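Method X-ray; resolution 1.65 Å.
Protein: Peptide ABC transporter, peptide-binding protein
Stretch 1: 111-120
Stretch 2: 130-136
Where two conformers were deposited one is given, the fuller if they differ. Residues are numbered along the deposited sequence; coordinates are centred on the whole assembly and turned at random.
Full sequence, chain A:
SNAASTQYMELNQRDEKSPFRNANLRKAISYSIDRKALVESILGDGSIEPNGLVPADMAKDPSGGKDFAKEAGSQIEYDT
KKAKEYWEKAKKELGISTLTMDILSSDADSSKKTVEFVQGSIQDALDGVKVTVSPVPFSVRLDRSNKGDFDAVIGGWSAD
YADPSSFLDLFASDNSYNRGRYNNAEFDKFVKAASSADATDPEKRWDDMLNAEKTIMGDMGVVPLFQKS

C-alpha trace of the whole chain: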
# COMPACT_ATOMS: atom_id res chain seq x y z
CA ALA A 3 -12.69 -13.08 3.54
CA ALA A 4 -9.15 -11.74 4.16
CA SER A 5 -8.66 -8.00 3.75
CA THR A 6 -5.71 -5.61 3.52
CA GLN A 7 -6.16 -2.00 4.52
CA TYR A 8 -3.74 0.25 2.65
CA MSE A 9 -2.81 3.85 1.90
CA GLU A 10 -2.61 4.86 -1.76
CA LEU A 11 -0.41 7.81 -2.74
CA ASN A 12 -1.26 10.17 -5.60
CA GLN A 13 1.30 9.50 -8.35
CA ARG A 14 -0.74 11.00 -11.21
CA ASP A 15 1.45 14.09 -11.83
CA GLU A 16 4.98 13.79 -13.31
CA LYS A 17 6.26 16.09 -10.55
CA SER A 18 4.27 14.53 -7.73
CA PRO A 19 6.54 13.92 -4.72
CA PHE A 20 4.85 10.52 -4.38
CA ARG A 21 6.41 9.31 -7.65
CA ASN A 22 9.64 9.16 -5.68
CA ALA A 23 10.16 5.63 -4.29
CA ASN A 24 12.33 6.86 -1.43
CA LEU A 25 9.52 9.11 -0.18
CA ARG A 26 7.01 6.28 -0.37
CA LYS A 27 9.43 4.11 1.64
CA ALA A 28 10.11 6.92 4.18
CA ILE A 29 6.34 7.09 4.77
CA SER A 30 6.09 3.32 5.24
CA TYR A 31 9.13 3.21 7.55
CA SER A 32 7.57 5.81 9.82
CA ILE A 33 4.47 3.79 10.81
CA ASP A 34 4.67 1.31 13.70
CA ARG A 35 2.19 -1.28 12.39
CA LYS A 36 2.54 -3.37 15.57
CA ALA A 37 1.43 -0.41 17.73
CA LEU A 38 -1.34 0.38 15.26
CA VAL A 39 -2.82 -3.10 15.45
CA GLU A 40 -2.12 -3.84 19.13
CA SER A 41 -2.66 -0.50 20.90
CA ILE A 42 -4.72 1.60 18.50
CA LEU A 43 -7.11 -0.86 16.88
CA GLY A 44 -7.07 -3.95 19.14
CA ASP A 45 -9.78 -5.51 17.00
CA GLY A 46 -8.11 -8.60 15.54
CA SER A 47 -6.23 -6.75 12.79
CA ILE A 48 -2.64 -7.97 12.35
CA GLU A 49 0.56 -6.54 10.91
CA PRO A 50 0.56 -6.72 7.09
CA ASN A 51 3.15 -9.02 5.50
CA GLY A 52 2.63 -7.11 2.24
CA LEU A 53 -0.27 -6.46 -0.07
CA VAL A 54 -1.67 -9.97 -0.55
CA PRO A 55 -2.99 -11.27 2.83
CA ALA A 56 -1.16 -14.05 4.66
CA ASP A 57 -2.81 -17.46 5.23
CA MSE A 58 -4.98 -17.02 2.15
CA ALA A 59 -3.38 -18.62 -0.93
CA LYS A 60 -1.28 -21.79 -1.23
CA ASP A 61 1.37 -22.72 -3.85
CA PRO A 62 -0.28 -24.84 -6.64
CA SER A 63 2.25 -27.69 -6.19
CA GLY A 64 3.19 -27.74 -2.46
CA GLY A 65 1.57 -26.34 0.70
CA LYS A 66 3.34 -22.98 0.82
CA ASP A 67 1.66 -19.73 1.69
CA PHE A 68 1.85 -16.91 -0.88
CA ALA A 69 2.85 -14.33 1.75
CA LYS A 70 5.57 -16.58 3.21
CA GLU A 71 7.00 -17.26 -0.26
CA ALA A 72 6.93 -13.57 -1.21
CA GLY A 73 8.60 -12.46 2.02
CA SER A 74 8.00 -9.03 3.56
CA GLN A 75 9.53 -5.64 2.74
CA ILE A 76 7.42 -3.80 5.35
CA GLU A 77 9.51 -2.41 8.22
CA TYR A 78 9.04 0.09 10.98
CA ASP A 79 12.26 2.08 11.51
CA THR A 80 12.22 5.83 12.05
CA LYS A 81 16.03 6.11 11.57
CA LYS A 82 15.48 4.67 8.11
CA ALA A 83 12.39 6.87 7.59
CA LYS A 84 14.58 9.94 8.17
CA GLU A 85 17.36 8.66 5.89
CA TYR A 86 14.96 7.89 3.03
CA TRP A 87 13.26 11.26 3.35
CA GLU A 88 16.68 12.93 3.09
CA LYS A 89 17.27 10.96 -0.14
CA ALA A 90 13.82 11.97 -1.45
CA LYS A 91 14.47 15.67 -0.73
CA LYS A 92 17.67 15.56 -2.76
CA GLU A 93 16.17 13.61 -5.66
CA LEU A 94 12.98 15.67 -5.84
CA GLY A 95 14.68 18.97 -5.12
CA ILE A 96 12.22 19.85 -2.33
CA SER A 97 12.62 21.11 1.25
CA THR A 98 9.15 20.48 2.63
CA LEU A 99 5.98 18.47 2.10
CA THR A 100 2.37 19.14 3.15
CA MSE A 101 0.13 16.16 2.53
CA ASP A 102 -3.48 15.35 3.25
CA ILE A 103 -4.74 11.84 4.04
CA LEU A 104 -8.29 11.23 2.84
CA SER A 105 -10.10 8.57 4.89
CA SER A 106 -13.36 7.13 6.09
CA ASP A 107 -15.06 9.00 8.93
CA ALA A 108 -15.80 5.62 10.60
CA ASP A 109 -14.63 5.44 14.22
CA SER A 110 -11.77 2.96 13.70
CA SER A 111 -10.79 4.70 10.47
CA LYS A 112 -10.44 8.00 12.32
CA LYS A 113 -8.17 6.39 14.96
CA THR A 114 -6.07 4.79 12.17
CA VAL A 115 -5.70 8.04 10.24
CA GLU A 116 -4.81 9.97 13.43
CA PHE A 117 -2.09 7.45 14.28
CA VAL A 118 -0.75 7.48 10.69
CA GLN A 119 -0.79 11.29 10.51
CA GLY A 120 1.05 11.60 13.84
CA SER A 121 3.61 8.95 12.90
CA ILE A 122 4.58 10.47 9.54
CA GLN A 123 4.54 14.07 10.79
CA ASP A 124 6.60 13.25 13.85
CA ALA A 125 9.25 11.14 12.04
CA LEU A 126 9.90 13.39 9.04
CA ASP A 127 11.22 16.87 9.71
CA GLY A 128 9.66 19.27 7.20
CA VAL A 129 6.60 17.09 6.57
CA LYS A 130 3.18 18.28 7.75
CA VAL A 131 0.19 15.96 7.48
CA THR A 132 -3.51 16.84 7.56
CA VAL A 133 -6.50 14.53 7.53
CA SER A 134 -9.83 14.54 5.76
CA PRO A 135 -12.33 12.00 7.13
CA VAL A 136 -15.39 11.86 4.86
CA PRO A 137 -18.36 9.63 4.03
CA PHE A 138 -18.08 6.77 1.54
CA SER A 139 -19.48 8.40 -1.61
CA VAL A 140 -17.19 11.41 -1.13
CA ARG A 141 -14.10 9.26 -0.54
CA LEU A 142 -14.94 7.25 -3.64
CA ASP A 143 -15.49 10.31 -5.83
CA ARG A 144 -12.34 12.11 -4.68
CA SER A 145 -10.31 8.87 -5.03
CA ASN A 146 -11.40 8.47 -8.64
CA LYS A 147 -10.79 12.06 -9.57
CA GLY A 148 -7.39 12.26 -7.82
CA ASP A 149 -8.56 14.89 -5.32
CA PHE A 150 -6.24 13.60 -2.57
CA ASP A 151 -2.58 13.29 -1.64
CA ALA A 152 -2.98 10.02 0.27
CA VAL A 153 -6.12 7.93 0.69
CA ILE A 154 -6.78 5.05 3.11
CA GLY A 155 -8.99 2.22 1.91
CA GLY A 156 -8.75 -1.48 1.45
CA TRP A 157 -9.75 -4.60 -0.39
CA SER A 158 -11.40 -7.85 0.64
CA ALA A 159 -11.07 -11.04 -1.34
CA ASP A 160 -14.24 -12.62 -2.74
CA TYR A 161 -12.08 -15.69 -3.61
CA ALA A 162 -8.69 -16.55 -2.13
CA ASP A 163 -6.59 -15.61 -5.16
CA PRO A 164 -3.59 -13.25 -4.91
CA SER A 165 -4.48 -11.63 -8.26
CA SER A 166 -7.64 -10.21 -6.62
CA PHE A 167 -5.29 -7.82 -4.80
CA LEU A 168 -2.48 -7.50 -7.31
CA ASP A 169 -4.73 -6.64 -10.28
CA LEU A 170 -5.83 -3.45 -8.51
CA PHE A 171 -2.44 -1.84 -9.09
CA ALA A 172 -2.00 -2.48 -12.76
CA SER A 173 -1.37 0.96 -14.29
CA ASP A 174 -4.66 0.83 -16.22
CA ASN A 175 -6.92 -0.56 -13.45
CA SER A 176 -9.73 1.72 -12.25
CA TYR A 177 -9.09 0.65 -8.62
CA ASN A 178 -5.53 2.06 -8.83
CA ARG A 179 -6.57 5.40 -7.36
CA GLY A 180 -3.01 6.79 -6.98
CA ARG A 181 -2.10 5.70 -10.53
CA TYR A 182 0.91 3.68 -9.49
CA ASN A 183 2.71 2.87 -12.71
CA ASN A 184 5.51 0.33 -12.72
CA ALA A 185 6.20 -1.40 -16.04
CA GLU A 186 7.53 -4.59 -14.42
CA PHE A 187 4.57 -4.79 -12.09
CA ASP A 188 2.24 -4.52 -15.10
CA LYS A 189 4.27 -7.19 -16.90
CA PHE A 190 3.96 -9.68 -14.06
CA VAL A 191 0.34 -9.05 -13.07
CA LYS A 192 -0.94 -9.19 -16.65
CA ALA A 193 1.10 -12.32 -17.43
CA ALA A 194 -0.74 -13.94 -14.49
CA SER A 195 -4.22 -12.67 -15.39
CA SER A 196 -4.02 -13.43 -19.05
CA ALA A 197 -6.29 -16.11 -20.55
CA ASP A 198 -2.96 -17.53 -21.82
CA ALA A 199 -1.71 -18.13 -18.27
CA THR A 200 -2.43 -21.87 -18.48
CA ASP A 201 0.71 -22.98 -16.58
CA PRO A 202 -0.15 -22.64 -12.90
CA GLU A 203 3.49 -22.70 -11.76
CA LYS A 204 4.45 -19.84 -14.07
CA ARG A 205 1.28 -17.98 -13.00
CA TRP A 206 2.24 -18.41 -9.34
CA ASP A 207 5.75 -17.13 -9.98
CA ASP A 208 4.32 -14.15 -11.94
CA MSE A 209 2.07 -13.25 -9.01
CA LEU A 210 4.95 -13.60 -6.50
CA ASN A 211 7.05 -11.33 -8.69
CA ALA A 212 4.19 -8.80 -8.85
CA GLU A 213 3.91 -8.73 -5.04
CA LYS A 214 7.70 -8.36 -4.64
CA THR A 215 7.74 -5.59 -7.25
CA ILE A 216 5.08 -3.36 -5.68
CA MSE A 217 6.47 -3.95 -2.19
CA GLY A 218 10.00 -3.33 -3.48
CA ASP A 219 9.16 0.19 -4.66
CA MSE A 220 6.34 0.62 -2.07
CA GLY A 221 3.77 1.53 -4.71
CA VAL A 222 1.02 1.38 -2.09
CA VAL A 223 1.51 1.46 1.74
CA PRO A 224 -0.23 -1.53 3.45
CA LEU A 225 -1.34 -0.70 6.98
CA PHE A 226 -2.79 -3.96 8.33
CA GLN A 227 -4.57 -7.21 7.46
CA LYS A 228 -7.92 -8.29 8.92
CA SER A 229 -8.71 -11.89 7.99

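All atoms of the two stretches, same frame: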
# COMPACT_ATOMS: atom_id res chain seq x y z
N SER A 111 -11.53 4.08 11.54
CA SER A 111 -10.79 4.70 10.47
C SER A 111 -10.21 6.02 10.93
O SER A 111 -9.09 6.37 10.59
CB SER A 111 -11.70 4.93 9.28
OG SER A 111 -11.89 3.70 8.61
N LYS A 112 -10.97 6.75 11.74
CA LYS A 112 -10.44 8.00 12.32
C LYS A 112 -9.24 7.73 13.25
O LYS A 112 -8.25 8.46 13.19
CB LYS A 112 -11.54 8.78 13.07
CG LYS A 112 -12.65 9.33 12.19
CD LYS A 112 -13.69 9.91 13.14
CE LYS A 112 -14.68 10.86 12.50
NZ LYS A 112 -15.56 11.33 13.60
N LYS A 113 -9.30 6.70 14.08
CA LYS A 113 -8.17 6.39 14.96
C LYS A 113 -6.93 5.93 14.15
O LYS A 113 -5.79 6.29 14.49
CB LYS A 113 -8.55 5.36 16.02
CG LYS A 113 -9.58 5.85 17.03
CD LYS A 113 -9.33 7.27 17.50
CE LYS A 113 -10.11 7.60 18.78
NZ LYS A 113 -11.53 7.13 18.78
N THR A 114 -7.16 5.18 13.07
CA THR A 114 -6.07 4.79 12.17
C THR A 114 -5.43 6.01 11.52
O THR A 114 -4.20 6.17 11.55
CB THR A 114 -6.59 3.83 11.07
OG1 THR A 114 -6.96 2.61 11.71
CG2 THR A 114 -5.51 3.53 10.02
N VAL A 115 -6.27 6.90 10.96
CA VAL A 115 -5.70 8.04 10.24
C VAL A 115 -4.95 8.99 11.18
O VAL A 115 -3.92 9.54 10.78
CB VAL A 115 -6.71 8.76 9.26
CG1 VAL A 115 -7.74 9.63 10.00
CG2 VAL A 115 -5.94 9.58 8.23
N GLU A 116 -5.46 9.15 12.40
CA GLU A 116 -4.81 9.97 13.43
C GLU A 116 -3.42 9.42 13.78
O GLU A 116 -2.44 10.18 13.87
CB GLU A 116 -5.69 10.06 14.69
CG GLU A 116 -4.98 10.69 15.89
CD GLU A 116 -5.88 10.77 17.14
OE1 GLU A 116 -6.55 9.78 17.49
OE2 GLU A 116 -5.91 11.84 17.77
N PHE A 117 -3.34 8.10 13.95
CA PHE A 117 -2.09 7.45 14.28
C PHE A 117 -1.12 7.57 13.09
O PHE A 117 0.05 7.85 13.28
CB PHE A 117 -2.32 5.97 14.64
CG PHE A 117 -1.03 5.25 15.00
CD1 PHE A 117 -0.50 5.37 16.27
CD2 PHE A 117 -0.34 4.47 14.05
CE1 PHE A 117 0.69 4.73 16.61
CE2 PHE A 117 0.85 3.82 14.38
CZ PHE A 117 1.38 3.95 15.67
N VAL A 118 -1.61 7.36 11.88
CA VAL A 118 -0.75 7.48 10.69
C VAL A 118 -0.24 8.91 10.47
O VAL A 118 0.95 9.12 10.20
CB VAL A 118 -1.47 6.94 9.45
CG1 VAL A 118 -0.66 7.24 8.20
CG2 VAL A 118 -1.62 5.43 9.63
N GLN A 119 -1.15 9.87 10.59
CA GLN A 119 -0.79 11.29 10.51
C GLN A 119 0.26 11.64 11.54
O GLN A 119 1.27 12.26 11.18
CB GLN A 119 -2.06 12.13 10.74
CG GLN A 119 -1.80 13.59 10.96
CD GLN A 119 -3.01 14.30 11.58
OE1 GLN A 119 -3.80 13.72 12.40
NE2 GLN A 119 -3.18 15.54 11.20
N GLY A 120 0.06 11.26 12.81
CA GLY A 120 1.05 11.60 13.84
C GLY A 120 2.41 10.96 13.58
O GLY A 120 3.47 11.58 13.79
N LYS A 130 4.37 17.99 6.98
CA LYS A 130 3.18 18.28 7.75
C LYS A 130 2.08 17.45 7.15
O LYS A 130 2.00 17.34 5.92
CB LYS A 130 2.82 19.76 7.65
CG LYS A 130 1.46 20.08 8.23
CD LYS A 130 1.17 21.58 8.28
CE LYS A 130 -0.23 21.85 8.83
NZ LYS A 130 -0.30 21.58 10.29
N VAL A 131 1.26 16.84 8.00
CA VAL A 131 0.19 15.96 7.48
C VAL A 131 -1.14 16.40 8.03
O VAL A 131 -1.26 16.55 9.25
CB VAL A 131 0.42 14.48 7.91
CG1 VAL A 131 -0.68 13.59 7.34
CG2 VAL A 131 1.79 13.96 7.47
N THR A 132 -2.13 16.56 7.16
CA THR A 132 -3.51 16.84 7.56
C THR A 132 -4.37 15.63 7.26
O THR A 132 -3.94 14.71 6.56
CB THR A 132 -4.05 18.08 6.81
OG1 THR A 132 -4.02 17.81 5.40
CG2 THR A 132 -3.16 19.30 7.09
N VAL A 133 -5.59 15.63 7.78
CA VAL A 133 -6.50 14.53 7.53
C VAL A 133 -7.85 15.00 7.10
O VAL A 133 -8.33 16.04 7.57
CB VAL A 133 -6.65 13.59 8.76
CG1 VAL A 133 -5.28 12.95 9.11
CG2 VAL A 133 -7.23 14.32 9.94
N SER A 134 -8.49 14.21 6.23
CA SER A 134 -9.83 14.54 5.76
C SER A 134 -10.75 13.33 5.84
O SER A 134 -10.90 12.60 4.87
CB SER A 134 -9.78 15.06 4.33
OG SER A 134 -9.06 16.27 4.26
N PRO A 135 -11.35 13.10 7.02
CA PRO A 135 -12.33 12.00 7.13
C PRO A 135 -13.67 12.40 6.52
O PRO A 135 -14.20 13.47 6.83
CB PRO A 135 -12.43 11.75 8.65
CG PRO A 135 -11.28 12.51 9.26
CD PRO A 135 -11.05 13.69 8.33
N VAL A 136 -14.19 11.55 5.63
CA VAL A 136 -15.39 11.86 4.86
C VAL A 136 -16.23 10.61 4.67
O VAL A 136 -15.74 9.49 4.81
CB VAL A 136 -15.03 12.41 3.43
CG1 VAL A 136 -14.26 13.72 3.48
CG2 VAL A 136 -14.25 11.37 2.63

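The helix of stretch 1 packs against the strand of stretch 2. The two run nearly antiparallel, with 169° between their N-to-C directions and a closest axis approach of 8.4 Å. The register therefore runs in opposite senses: Lys112 lies near Pro135, Val115 near Val133 and Gln119 near Val131. These helix positions are three and four residues apart, about one turn each. Their strand partners are every second residue, as expected for side chains on one side of a strand. The contact buries 321 Å² in total.

There is one hydrogen bond across the contact. Gln119 NE2 donates to the backbone oxygen Val131 O at 2.9 Å. The N-H...O angle is 173°, so the bond is almost straight. The CA-to-CB bond of Gln119 points sideways, but the end of the side chain comes nearer to the strand. Chi1 and chi2 are both t, and this extended form carries the amide to the strand backbone.

Apolar contacts make up most of the rest. Val115 and Val133 point toward each other's stretch and meet at 3.5 Å between Val115 CG2 and Val133 CG1. Gln119 also packs through its carbon atoms. Its CG lies 3.8 Å from Val131 CG1, and its CD lies 3.6 Å from Val133 CG1. Gln119 thus combines a polar bond with van der Waals packing, and it has the largest covered area of any residue here, 87 Å².

The contact is looser at Lys112. Its CG is 4.3 Å from Pro135 CB, so the aliphatic part of the side chain lies beside the proline ring. The chain is extended beyond chi1, and Lys112 NZ forms no salt bridge with the strand.

The CA-to-CB bonds of Lys130, Thr132 and Ser134 point away; Thr132 touches Gln119 by its backbone. Thr132 OG1 and Ser134 OG are hydrogen-bonded elsewhere in the structure.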